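PDB 5ICQ: methylocystis parvus OBBP MbnE from Methylocystis parvus OBBP, which probably binds methanobactin, a copper-chelating peptide, in the periplasm as the solute-binding component of a transport system. Local coordinates for residues R337-F342 and G564-P569; A331-A336 and F444-M449; N322-N327 and V568-A573; G343-F348 and R419-L424. One frame throughout, in Å; residues are numbered along the deposited sequence.

The four contacts lie on one side of the chain's centre and gather round helix 336-343 and the sheet that holds strands 322-326 and 567-572. Contact 3 pairs these two strands; contact 1 shares Val568 and Pro569 with it and lays the helix against the turn before the second strand. The loop between strand 322-326 and that helix makes contact 2, whose centre lies about 10 Å from that of contact 1 and which is joined to it by Arg339 NH1, 2.7 Å from Phe333 O. Contact 4 takes up the chain where the helix ends and lies within the sequence span closed by contact 3, whose Phe571 meets its Phe348. The sulfate of contact 2 probably came from the crystallisation liquor.

Contact 1. Residues R337-F342 and G564-P569; sequences RLREAF and GFYVVP
The Glu340 side chain runs over one face of the Phe565 ring, its carboxylate 13° from parallel with it. Its CG stands anti to the backbone N (chi1 174°) and the rest of the chain is extended, which carries it across the ring: CB sits 3.6 Å from the Phe565 ring centroid, a CH-pi contact, and CD comes to 3.4 Å from Phe565 CZ. The carboxylate is also tied to Arg395 by a salt bridge through OE1. Arg339 approaches the same turn with the edge of its guanidinium. NE and NH2 both donate to Gly564 O, side-on and within the guanidinium plane; the NH2 bond is the shorter at 2.8 Å and the straighter at 159°. NE also reaches Phe565 O in a weak bond of 3.1 Å, while NH1 turns to Phe333 O. A leucine in place of Arg339 would probably leave Gly564 O and Phe333 O without these donors and the turn less firmly tied to the helix. A water donates to Arg339 O and, weakly, to Val567 O. Phe565, with positive phi, is the first residue to leave helical geometry after helix 547-563, so the arrangement is a helix-to-strand turn packed against helix 336-343, its carbonyls held by an arginine.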
# COMPACT_ATOMS: atom_id res chain seq x y z
N ARG A 337 -3.08 -11.96 26.87
CA ARG A 337 -2.62 -13.33 27.05
C ARG A 337 -3.57 -14.32 26.38
O ARG A 337 -3.13 -15.32 25.80
CB ARG A 337 -2.49 -13.66 28.54
CG ARG A 337 -1.38 -12.91 29.27
CD ARG A 337 -1.49 -13.08 30.78
NE ARG A 337 -2.74 -12.52 31.30
CZ ARG A 337 -3.01 -12.39 32.60
NH1 ARG A 337 -2.12 -12.79 33.51
NH2 ARG A 337 -4.17 -11.88 32.99
N LEU A 338 -4.88 -14.06 26.49
CA LEU A 338 -5.84 -14.90 25.77
C LEU A 338 -5.72 -14.73 24.26
O LEU A 338 -5.85 -15.70 23.51
CB LEU A 338 -7.27 -14.59 26.24
CG LEU A 338 -8.41 -15.39 25.58
CD1 LEU A 338 -9.54 -15.66 26.58
CD2 LEU A 338 -8.99 -14.67 24.36
N ARG A 339 -5.52 -13.49 23.79
CA ARG A 339 -5.35 -13.30 22.36
C ARG A 339 -4.12 -14.04 21.86
O ARG A 339 -4.16 -14.68 20.80
CB ARG A 339 -5.25 -11.81 22.01
CG ARG A 339 -6.49 -11.03 22.48
CD ARG A 339 -6.57 -9.61 21.90
NE ARG A 339 -5.46 -8.75 22.32
CZ ARG A 339 -5.53 -7.84 23.29
NH1 ARG A 339 -6.65 -7.72 24.02
NH2 ARG A 339 -4.48 -7.08 23.56
N GLU A 340 -3.01 -13.97 22.61
CA GLU A 340 -1.81 -14.72 22.22
C GLU A 340 -2.09 -16.22 22.17
O GLU A 340 -1.70 -16.91 21.23
CB GLU A 340 -0.65 -14.43 23.18
CG GLU A 340 0.57 -15.33 22.87
CD GLU A 340 1.84 -14.94 23.61
OE1 GLU A 340 1.78 -14.13 24.56
OE2 GLU A 340 2.91 -15.46 23.23
N ALA A 341 -2.78 -16.74 23.20
CA ALA A 341 -3.09 -18.17 23.23
C ALA A 341 -3.95 -18.60 22.05
O ALA A 341 -3.71 -19.64 21.44
CB ALA A 341 -3.79 -18.52 24.55
N PHE A 342 -4.99 -17.81 21.73
CA PHE A 342 -5.82 -18.17 20.59
C PHE A 342 -5.02 -18.16 19.30
O PHE A 342 -5.23 -19.00 18.42
CB PHE A 342 -7.02 -17.22 20.47
CG PHE A 342 -8.18 -17.56 21.35
CD1 PHE A 342 -8.00 -18.23 22.55
CD2 PHE A 342 -9.47 -17.22 20.96
CE1 PHE A 342 -9.09 -18.53 23.37
CE2 PHE A 342 -10.56 -17.52 21.77
CZ PHE A 342 -10.37 -18.18 22.98
N GLY A 564 0.97 -6.74 21.40
CA GLY A 564 -0.43 -6.63 21.79
C GLY A 564 -1.30 -7.77 21.32
O GLY A 564 -2.42 -7.93 21.83
N PHE A 565 -0.83 -8.58 20.37
CA PHE A 565 -1.61 -9.68 19.83
C PHE A 565 -3.01 -9.20 19.44
O PHE A 565 -4.03 -9.82 19.76
CB PHE A 565 -1.66 -10.84 20.83
CG PHE A 565 -0.29 -11.38 21.12
CD1 PHE A 565 0.29 -12.31 20.27
CD2 PHE A 565 0.46 -10.87 22.18
CE1 PHE A 565 1.59 -12.77 20.51
CE2 PHE A 565 1.76 -11.32 22.42
CZ PHE A 565 2.32 -12.27 21.58
N TYR A 566 -3.04 -8.07 18.73
CA TYR A 566 -4.30 -7.54 18.23
C TYR A 566 -4.81 -8.33 17.04
O TYR A 566 -6.01 -8.30 16.75
CB TYR A 566 -4.13 -6.07 17.82
CG TYR A 566 -3.66 -5.20 18.96
CD1 TYR A 566 -4.51 -4.88 20.01
CD2 TYR A 566 -2.36 -4.71 18.99
CE1 TYR A 566 -4.08 -4.08 21.08
CE2 TYR A 566 -1.92 -3.92 20.04
CZ TYR A 566 -2.78 -3.62 21.08
OH TYR A 566 -2.32 -2.82 22.10
N VAL A 567 -3.91 -9.03 16.35
CA VAL A 567 -4.26 -9.77 15.14
C VAL A 567 -3.60 -11.14 15.24
O VAL A 567 -2.61 -11.32 15.94
CB VAL A 567 -3.80 -9.05 13.84
CG1 VAL A 567 -4.31 -7.63 13.79
CG2 VAL A 567 -2.30 -9.05 13.76
N VAL A 568 -4.19 -12.11 14.55
CA VAL A 568 -3.51 -13.37 14.25
C VAL A 568 -2.98 -13.24 12.83
O VAL A 568 -3.79 -13.26 11.88
CB VAL A 568 -4.44 -14.58 14.40
CG1 VAL A 568 -3.66 -15.88 14.12
CG2 VAL A 568 -5.04 -14.61 15.79
N PRO A 569 -1.68 -13.09 12.62
CA PRO A 569 -1.18 -12.79 11.28
C PRO A 569 -1.47 -13.95 10.34
O PRO A 569 -1.38 -15.12 10.73
CB PRO A 569 0.33 -12.60 11.48
CG PRO A 569 0.54 -12.52 12.96
CD PRO A 569 -0.59 -13.28 13.60
O HOH W 1 -2.62 -13.79 18.26

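Contact 2. Residues A331-A336 and F444-M449. With SO4 (sulfate ion), chain C.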
# COMPACT_ATOMS: atom_id res chain seq x y z
N ALA A 331 -15.42 -7.69 26.05
CA ALA A 331 -14.77 -8.25 27.24
C ALA A 331 -14.08 -9.58 26.95
O ALA A 331 -13.02 -9.86 27.53
CB ALA A 331 -15.81 -8.42 28.35
N LEU A 332 -14.62 -10.39 26.05
CA LEU A 332 -14.03 -11.70 25.82
C LEU A 332 -12.62 -11.63 25.23
O LEU A 332 -11.87 -12.60 25.37
CB LEU A 332 -14.92 -12.54 24.89
CG LEU A 332 -14.79 -12.32 23.39
CD1 LEU A 332 -15.66 -13.35 22.66
CD2 LEU A 332 -15.20 -10.91 22.98
N PHE A 333 -12.24 -10.52 24.59
CA PHE A 333 -10.92 -10.39 23.97
C PHE A 333 -10.09 -9.27 24.60
O PHE A 333 -9.18 -8.74 23.95
CB PHE A 333 -11.06 -10.17 22.46
CG PHE A 333 -11.48 -11.41 21.70
CD1 PHE A 333 -11.04 -12.67 22.09
CD2 PHE A 333 -12.33 -11.31 20.59
CE1 PHE A 333 -11.43 -13.82 21.39
CE2 PHE A 333 -12.72 -12.46 19.88
CZ PHE A 333 -12.26 -13.71 20.28
N LYS A 334 -10.36 -8.90 25.84
CA LYS A 334 -9.62 -7.80 26.45
C LYS A 334 -8.23 -8.19 26.93
O LYS A 334 -7.38 -7.31 27.11
CB LYS A 334 -10.43 -7.20 27.60
CG LYS A 334 -11.54 -6.29 27.09
CD LYS A 334 -12.18 -5.48 28.19
CE LYS A 334 -13.26 -4.57 27.62
NZ LYS A 334 -13.86 -3.71 28.66
N ASP A 335 -7.96 -9.48 27.14
CA ASP A 335 -6.70 -9.91 27.75
C ASP A 335 -5.71 -10.32 26.66
O ASP A 335 -5.97 -11.26 25.90
CB ASP A 335 -6.96 -11.06 28.73
CG ASP A 335 -5.75 -11.37 29.63
OD1 ASP A 335 -4.60 -11.26 29.18
OD2 ASP A 335 -5.97 -11.75 30.80
N ALA A 336 -4.56 -9.64 26.59
CA ALA A 336 -3.57 -9.96 25.55
C ALA A 336 -3.06 -11.39 25.66
O ALA A 336 -2.61 -11.96 24.66
CB ALA A 336 -2.39 -8.98 25.60
N PHE A 444 -16.70 -20.47 26.56
CA PHE A 444 -16.17 -19.44 25.66
C PHE A 444 -16.68 -19.70 24.25
O PHE A 444 -16.50 -20.80 23.71
CB PHE A 444 -14.63 -19.43 25.68
CG PHE A 444 -14.05 -18.13 25.19
CD1 PHE A 444 -14.09 -17.80 23.84
CD2 PHE A 444 -13.49 -17.22 26.08
CE1 PHE A 444 -13.57 -16.60 23.37
CE2 PHE A 444 -12.97 -16.01 25.62
CZ PHE A 444 -13.01 -15.70 24.27
N SER A 445 -17.33 -18.70 23.66
CA SER A 445 -17.75 -18.82 22.27
C SER A 445 -17.77 -17.45 21.61
O SER A 445 -17.98 -16.43 22.26
CB SER A 445 -19.12 -19.51 22.15
OG SER A 445 -20.16 -18.64 22.47
N PHE A 446 -17.52 -17.44 20.30
CA PHE A 446 -17.48 -16.18 19.57
C PHE A 446 -17.73 -16.45 18.10
O PHE A 446 -17.77 -17.60 17.65
CB PHE A 446 -16.15 -15.44 19.79
CG PHE A 446 -14.94 -16.05 19.08
CD1 PHE A 446 -14.22 -17.08 19.67
CD2 PHE A 446 -14.50 -15.54 17.86
CE1 PHE A 446 -13.09 -17.61 19.05
CE2 PHE A 446 -13.37 -16.07 17.22
CZ PHE A 446 -12.66 -17.11 17.82
N GLU A 447 -17.90 -15.37 17.35
CA GLU A 447 -18.23 -15.46 15.93
C GLU A 447 -17.13 -14.79 15.11
O GLU A 447 -16.67 -13.70 15.46
CB GLU A 447 -19.57 -14.77 15.67
CG GLU A 447 -19.90 -14.61 14.20
CD GLU A 447 -21.04 -13.62 14.00
OE1 GLU A 447 -22.20 -14.05 13.90
OE2 GLU A 447 -20.76 -12.41 13.97
N ILE A 448 -16.73 -15.44 14.02
CA ILE A 448 -15.86 -14.81 13.01
C ILE A 448 -16.74 -14.38 11.85
O ILE A 448 -17.34 -15.22 11.17
CB ILE A 448 -14.77 -15.77 12.50
CG1 ILE A 448 -13.90 -16.28 13.66
CG2 ILE A 448 -13.90 -15.06 11.42
CD1 ILE A 448 -12.86 -17.33 13.21
N MET A 449 -16.80 -13.07 11.59
CA MET A 449 -17.58 -12.57 10.47
C MET A 449 -16.71 -12.58 9.22
O MET A 449 -15.59 -12.07 9.24
CB MET A 449 -18.09 -11.16 10.76
CG MET A 449 -18.80 -10.51 9.58
SD MET A 449 -19.42 -8.84 9.98
CE MET A 449 -17.90 -7.88 10.00
S SO4 C . -19.10 -6.60 26.01
O1 SO4 C . -19.61 -5.61 25.06
O2 SO4 C . -20.00 -6.70 27.15
O3 SO4 C . -19.01 -7.89 25.34
O4 SO4 C . -17.78 -6.19 26.48
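Leu332 and Phe333 meet Phe444 and Phe446 in an apolar contact built largely of rings. The edge of Phe333 points at the face of Phe446, an edge-to-face pair with centroids 5.1 Å apart and planes at 76°; Phe333 CZ lies over the middle of that face, 3.8 Å from Phe446 CG. Against Phe444 the Phe333 ring is oblique, with Phe333 CE1 3.8 Å from Phe444 CZ. Leu332 touches the same two phenylalanines. Its CB packs 3.7 Å from Phe444 CZ, its carbonyl oxygen comes to the edge of the Phe444 ring, and CD1 reaches Phe446 CB at 3.6 Å. This reach goes with a chi1 of 83°, which sets CG between the backbone N and the carbonyl carbon. Within the loop, Leu332 CG also lies over one face of the Phe333 ring. Further out, Phe326 and Phe342 make edge-to-face pairs with Phe333 and Phe444 respectively, and Phe446 is hydrogen-bonded through its backbone to strand 472-477. Ala331 N donates to a sulfate oxygen, O4, at 2.8 Å. Phe333, Phe444 and Phe446 thus form an aromatic cluster, which packs the loop between strand 322-326 and helix 336-343 onto strand 442-450 of the mixed sheet that also holds strands 322-326 and 472-477.

Contact 3. Residues N322-N327 and V568-A573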
# COMPACT_ATOMS: atom_id res chain seq x y z
N ASN A 322 -2.11 -8.98 6.71
CA ASN A 322 -3.51 -9.34 6.88
C ASN A 322 -3.61 -10.29 8.06
O ASN A 322 -2.65 -11.01 8.37
CB ASN A 322 -4.08 -10.07 5.65
CG ASN A 322 -3.88 -9.31 4.37
OD1 ASN A 322 -3.96 -8.08 4.35
ND2 ASN A 322 -3.65 -10.04 3.29
N GLY A 323 -4.76 -10.32 8.72
CA GLY A 323 -4.88 -11.24 9.84
C GLY A 323 -6.29 -11.31 10.38
O GLY A 323 -7.15 -10.49 10.04
N PHE A 324 -6.52 -12.32 11.22
CA PHE A 324 -7.72 -12.34 12.05
C PHE A 324 -7.61 -11.27 13.12
O PHE A 324 -6.69 -11.31 13.94
CB PHE A 324 -7.90 -13.71 12.73
CG PHE A 324 -8.25 -14.84 11.80
CD1 PHE A 324 -9.53 -14.94 11.25
CD2 PHE A 324 -7.32 -15.83 11.51
CE1 PHE A 324 -9.86 -16.00 10.40
CE2 PHE A 324 -7.65 -16.90 10.69
CZ PHE A 324 -8.93 -16.98 10.13
N VAL A 325 -8.55 -10.33 13.15
CA VAL A 325 -8.50 -9.21 14.08
C VAL A 325 -9.41 -9.51 15.27
O VAL A 325 -10.59 -9.81 15.08
CB VAL A 325 -8.94 -7.91 13.40
CG1 VAL A 325 -8.98 -6.79 14.44
CG2 VAL A 325 -7.99 -7.54 12.27
N PHE A 326 -8.87 -9.38 16.49
CA PHE A 326 -9.69 -9.45 17.70
C PHE A 326 -10.36 -8.11 17.97
O PHE A 326 -9.72 -7.06 17.91
CB PHE A 326 -8.82 -9.80 18.92
CG PHE A 326 -8.17 -11.16 18.87
CD1 PHE A 326 -8.82 -12.29 19.35
CD2 PHE A 326 -6.86 -11.29 18.42
CE1 PHE A 326 -8.19 -13.54 19.35
CE2 PHE A 326 -6.23 -12.52 18.39
CZ PHE A 326 -6.89 -13.65 18.87
N ASN A 327 -11.64 -8.15 18.32
CA ASN A 327 -12.29 -6.91 18.74
C ASN A 327 -12.01 -6.73 20.23
O ASN A 327 -12.74 -7.24 21.08
CB ASN A 327 -13.78 -6.91 18.46
CG ASN A 327 -14.43 -5.58 18.83
OD1 ASN A 327 -13.78 -4.71 19.41
ND2 ASN A 327 -15.70 -5.40 18.47
N VAL A 568 -4.19 -12.11 14.55
CA VAL A 568 -3.51 -13.37 14.25
C VAL A 568 -2.98 -13.24 12.83
O VAL A 568 -3.79 -13.26 11.88
CB VAL A 568 -4.44 -14.58 14.40
CG1 VAL A 568 -3.66 -15.88 14.12
CG2 VAL A 568 -5.04 -14.61 15.79
N PRO A 569 -1.68 -13.09 12.62
CA PRO A 569 -1.18 -12.79 11.28
C PRO A 569 -1.47 -13.95 10.34
O PRO A 569 -1.38 -15.12 10.73
CB PRO A 569 0.33 -12.60 11.48
CG PRO A 569 0.54 -12.52 12.96
CD PRO A 569 -0.59 -13.28 13.60
N LEU A 570 -1.82 -13.61 9.10
CA LEU A 570 -2.06 -14.63 8.09
C LEU A 570 -0.80 -14.81 7.24
O LEU A 570 0.23 -15.24 7.76
CB LEU A 570 -3.30 -14.27 7.26
CG LEU A 570 -4.59 -14.53 8.06
CD1 LEU A 570 -5.82 -13.95 7.36
CD2 LEU A 570 -4.79 -16.03 8.31
N PHE A 571 -0.84 -14.49 5.95
CA PHE A 571 0.23 -14.95 5.06
C PHE A 571 0.29 -14.10 3.80
O PHE A 571 -0.64 -13.34 3.50
CB PHE A 571 0.03 -16.43 4.71
CG PHE A 571 -1.39 -16.76 4.35
CD1 PHE A 571 -1.84 -16.62 3.05
CD2 PHE A 571 -2.29 -17.20 5.32
CE1 PHE A 571 -3.16 -16.92 2.71
CE2 PHE A 571 -3.60 -17.50 4.99
CZ PHE A 571 -4.03 -17.36 3.69
N HIS A 572 1.39 -14.24 3.06
CA HIS A 572 1.63 -13.42 1.88
C HIS A 572 2.49 -14.21 0.90
O HIS A 572 3.06 -15.24 1.24
CB HIS A 572 2.30 -12.09 2.25
CG HIS A 572 3.66 -12.25 2.85
ND1 HIS A 572 3.88 -12.37 4.21
CD2 HIS A 572 4.89 -12.34 2.27
CE1 HIS A 572 5.17 -12.52 4.44
NE2 HIS A 572 5.81 -12.50 3.28
N ALA A 573 2.55 -13.71 -0.34
CA ALA A 573 3.48 -14.24 -1.33
C ALA A 573 4.79 -13.47 -1.21
O ALA A 573 4.80 -12.23 -1.20
CB ALA A 573 2.90 -14.10 -2.74
O HOH W 2 -0.33 -10.96 5.43
O HOH W 3 -3.23 -13.14 4.25
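Leu570 turns its CG anti to its own carbonyl carbon (chi1 -75°), bringing CG and CD1 over the backbone of Gly323 and CD2 to the ring of Phe324. Val568 has CG2 anti to its carbonyl carbon and CG1 anti to its N (chi1 -178°); CG2 thereby meets Phe326 CE2 at 3.5 Å, while Val568 CB lies 3.9 Å from Phe324 CB. Leu570 and Phe324 cross at about a right angle, with Leu570 CD2 3.8 Å from Phe324 CE2. An alanine at Leu570 is likely to open a gap beside Gly323 and leave Phe324 CE2 without its partner methyl. The backbones run antiparallel. Phe324 and Val568 form a hydrogen-bonded pair, Val568 N giving the shorter bond, 2.7 Å to Phe324 O, and Leu570 N continues the pairing with 2.8 Å to Asn322 O. Gly323 and Pro569 are the non-hydrogen-bonded pair; Val568 O, 3.1 Å from Gly323 CA, leaves no room for a CB there. Beyond the pairing, a water accepts from Asn322 ND2 and donates to Phe571 O at 2.7 Å, while Asn322 OD1 bonds Gln498. Strand 322-326 is flanked in the sheet by strands 494-498 and 567-572, and Tyr462 of helix 453-467 touches both Phe324 and Val568.

Contact 4. Residues G343-F348 and R419-L424; sequences GMMFDF and RRALDL
Met344 sends a nearly straight side chain from just past the end of helix 336-343 along the flank of helix 415-427. Its CB points toward that helix, and CG follows anti to the carbonyl carbon, beside the backbone N (chi1 -69°). From there the chain is fully extended, with chi2 at 177° and chi3 at 180°, and so carries the sulfur to the backbone of Arg420 and Ala421. SD comes to rest 3.6 Å from Ala421 N and 3.8 Å from Arg420 CB, lying against the chain between these two residues; the Ala421 methyl is somewhat farther, with SD 4.2 Å from Ala421 CB. The terminal methyl reaches Leu424, about one turn farther along helix 415-427: Met344 CE meets Leu424 CD1 at 3.7 Å, the two side chains crossing at about a right angle. Met345, next in the chain, behaves differently. Bent at both chi2 and chi3, it curls, and so offers its sulfur to the same alanine, with Met345 SD 3.9 Å from Ala421 CB. The small Ala421 side chain is therefore met by both thioethers, and its CA comes within 6.3 Å of Met344 CA. Arg420 takes part through its aliphatic root, while its charged end leads away. Around this core, Pro406 touches Met344, Ile469 touches Met345, and Leu424 also packs on Glu340 and Ala341. The chain of Gly343-Phe346 makes a type I turn, and Asp347 then N-caps helix 348-355. The type I turn joining helix 336-343 to helix 348-355 thus packs, through two methionines, on Ala421 of helix 415-427.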
# COMPACT_ATOMS: atom_id res chain seq x y z
N GLY A 343 -4.08 -17.22 19.19
CA GLY A 343 -3.25 -17.15 18.00
C GLY A 343 -2.40 -18.39 17.80
O GLY A 343 -2.11 -18.76 16.66
N MET A 344 -2.01 -19.05 18.89
CA MET A 344 -1.22 -20.27 18.80
C MET A 344 -1.94 -21.39 18.08
O MET A 344 -1.30 -22.34 17.62
CB MET A 344 -0.85 -20.77 20.19
CG MET A 344 0.12 -19.91 20.93
SD MET A 344 0.37 -20.61 22.58
CE MET A 344 1.54 -19.40 23.21
N MET A 345 -3.26 -21.32 18.01
CA MET A 345 -4.02 -22.44 17.48
C MET A 345 -4.23 -22.37 15.98
O MET A 345 -4.72 -23.34 15.40
CB MET A 345 -5.36 -22.54 18.19
CG MET A 345 -5.24 -22.75 19.71
SD MET A 345 -4.29 -24.23 20.17
CE MET A 345 -5.29 -25.52 19.43
N PHE A 346 -3.87 -21.26 15.33
CA PHE A 346 -4.04 -21.20 13.88
C PHE A 346 -2.95 -22.02 13.20
O PHE A 346 -1.76 -21.78 13.41
CB PHE A 346 -3.98 -19.76 13.37
CG PHE A 346 -4.13 -19.67 11.87
CD1 PHE A 346 -5.33 -20.02 11.27
CD2 PHE A 346 -3.07 -19.29 11.07
CE1 PHE A 346 -5.48 -19.97 9.90
CE2 PHE A 346 -3.22 -19.24 9.70
CZ PHE A 346 -4.42 -19.58 9.11
N ASP A 347 -3.36 -22.98 12.36
CA ASP A 347 -2.42 -23.91 11.72
C ASP A 347 -2.20 -23.48 10.28
O ASP A 347 -2.91 -23.90 9.36
CB ASP A 347 -2.94 -25.34 11.81
CG ASP A 347 -1.95 -26.36 11.27
OD1 ASP A 347 -1.01 -25.97 10.56
OD2 ASP A 347 -2.11 -27.56 11.56
N PHE A 348 -1.20 -22.62 10.06
CA PHE A 348 -0.98 -22.10 8.72
C PHE A 348 -0.49 -23.18 7.77
O PHE A 348 -0.87 -23.20 6.59
CB PHE A 348 0.04 -20.96 8.73
CG PHE A 348 0.55 -20.62 7.35
CD1 PHE A 348 -0.31 -20.10 6.40
CD2 PHE A 348 1.88 -20.86 7.00
CE1 PHE A 348 0.14 -19.81 5.11
CE2 PHE A 348 2.34 -20.56 5.71
CZ PHE A 348 1.46 -20.04 4.77
N ARG A 419 -1.21 -27.44 24.56
CA ARG A 419 -0.76 -27.30 25.95
C ARG A 419 -0.21 -25.90 26.22
O ARG A 419 -0.46 -25.33 27.29
CB ARG A 419 0.29 -28.36 26.28
CG ARG A 419 1.09 -28.12 27.54
CD ARG A 419 0.31 -28.43 28.81
NE ARG A 419 -0.61 -29.54 28.63
CZ ARG A 419 -1.91 -29.49 28.93
NH1 ARG A 419 -2.43 -28.39 29.44
NH2 ARG A 419 -2.68 -30.55 28.72
N ARG A 420 0.55 -25.34 25.28
CA ARG A 420 1.04 -23.98 25.47
C ARG A 420 -0.12 -23.00 25.55
O ARG A 420 -0.11 -22.09 26.39
CB ARG A 420 1.97 -23.59 24.33
CG ARG A 420 3.25 -24.38 24.27
CD ARG A 420 4.08 -23.94 23.06
NE ARG A 420 5.26 -24.78 22.88
CZ ARG A 420 6.06 -24.69 21.83
NH1 ARG A 420 5.79 -23.80 20.88
NH2 ARG A 420 7.13 -25.48 21.72
N ALA A 421 -1.12 -23.17 24.69
CA ALA A 421 -2.28 -22.28 24.71
C ALA A 421 -3.05 -22.40 26.02
O ALA A 421 -3.41 -21.39 26.63
CB ALA A 421 -3.18 -22.59 23.52
N LEU A 422 -3.31 -23.62 26.47
CA LEU A 422 -4.08 -23.80 27.70
C LEU A 422 -3.34 -23.27 28.91
O LEU A 422 -3.96 -22.73 29.84
CB LEU A 422 -4.42 -25.29 27.88
CG LEU A 422 -5.45 -25.78 26.86
CD1 LEU A 422 -5.53 -27.31 26.85
CD2 LEU A 422 -6.80 -25.17 27.18
N ASP A 423 -2.01 -23.40 28.94
CA ASP A 423 -1.25 -22.84 30.07
C ASP A 423 -1.38 -21.33 30.11
O ASP A 423 -1.56 -20.74 31.18
CB ASP A 423 0.22 -23.25 29.99
CG ASP A 423 0.43 -24.75 30.20
OD1 ASP A 423 -0.52 -25.44 30.61
OD2 ASP A 423 1.56 -25.23 29.95
N LEU A 424 -1.28 -20.66 28.95
CA LEU A 424 -1.47 -19.22 28.91
C LEU A 424 -2.89 -18.85 29.33
O LEU A 424 -3.10 -17.88 30.08
CB LEU A 424 -1.21 -18.69 27.50
CG LEU A 424 0.01 -17.83 27.23
CD1 LEU A 424 -0.04 -17.32 25.80
CD2 LEU A 424 0.11 -16.67 28.23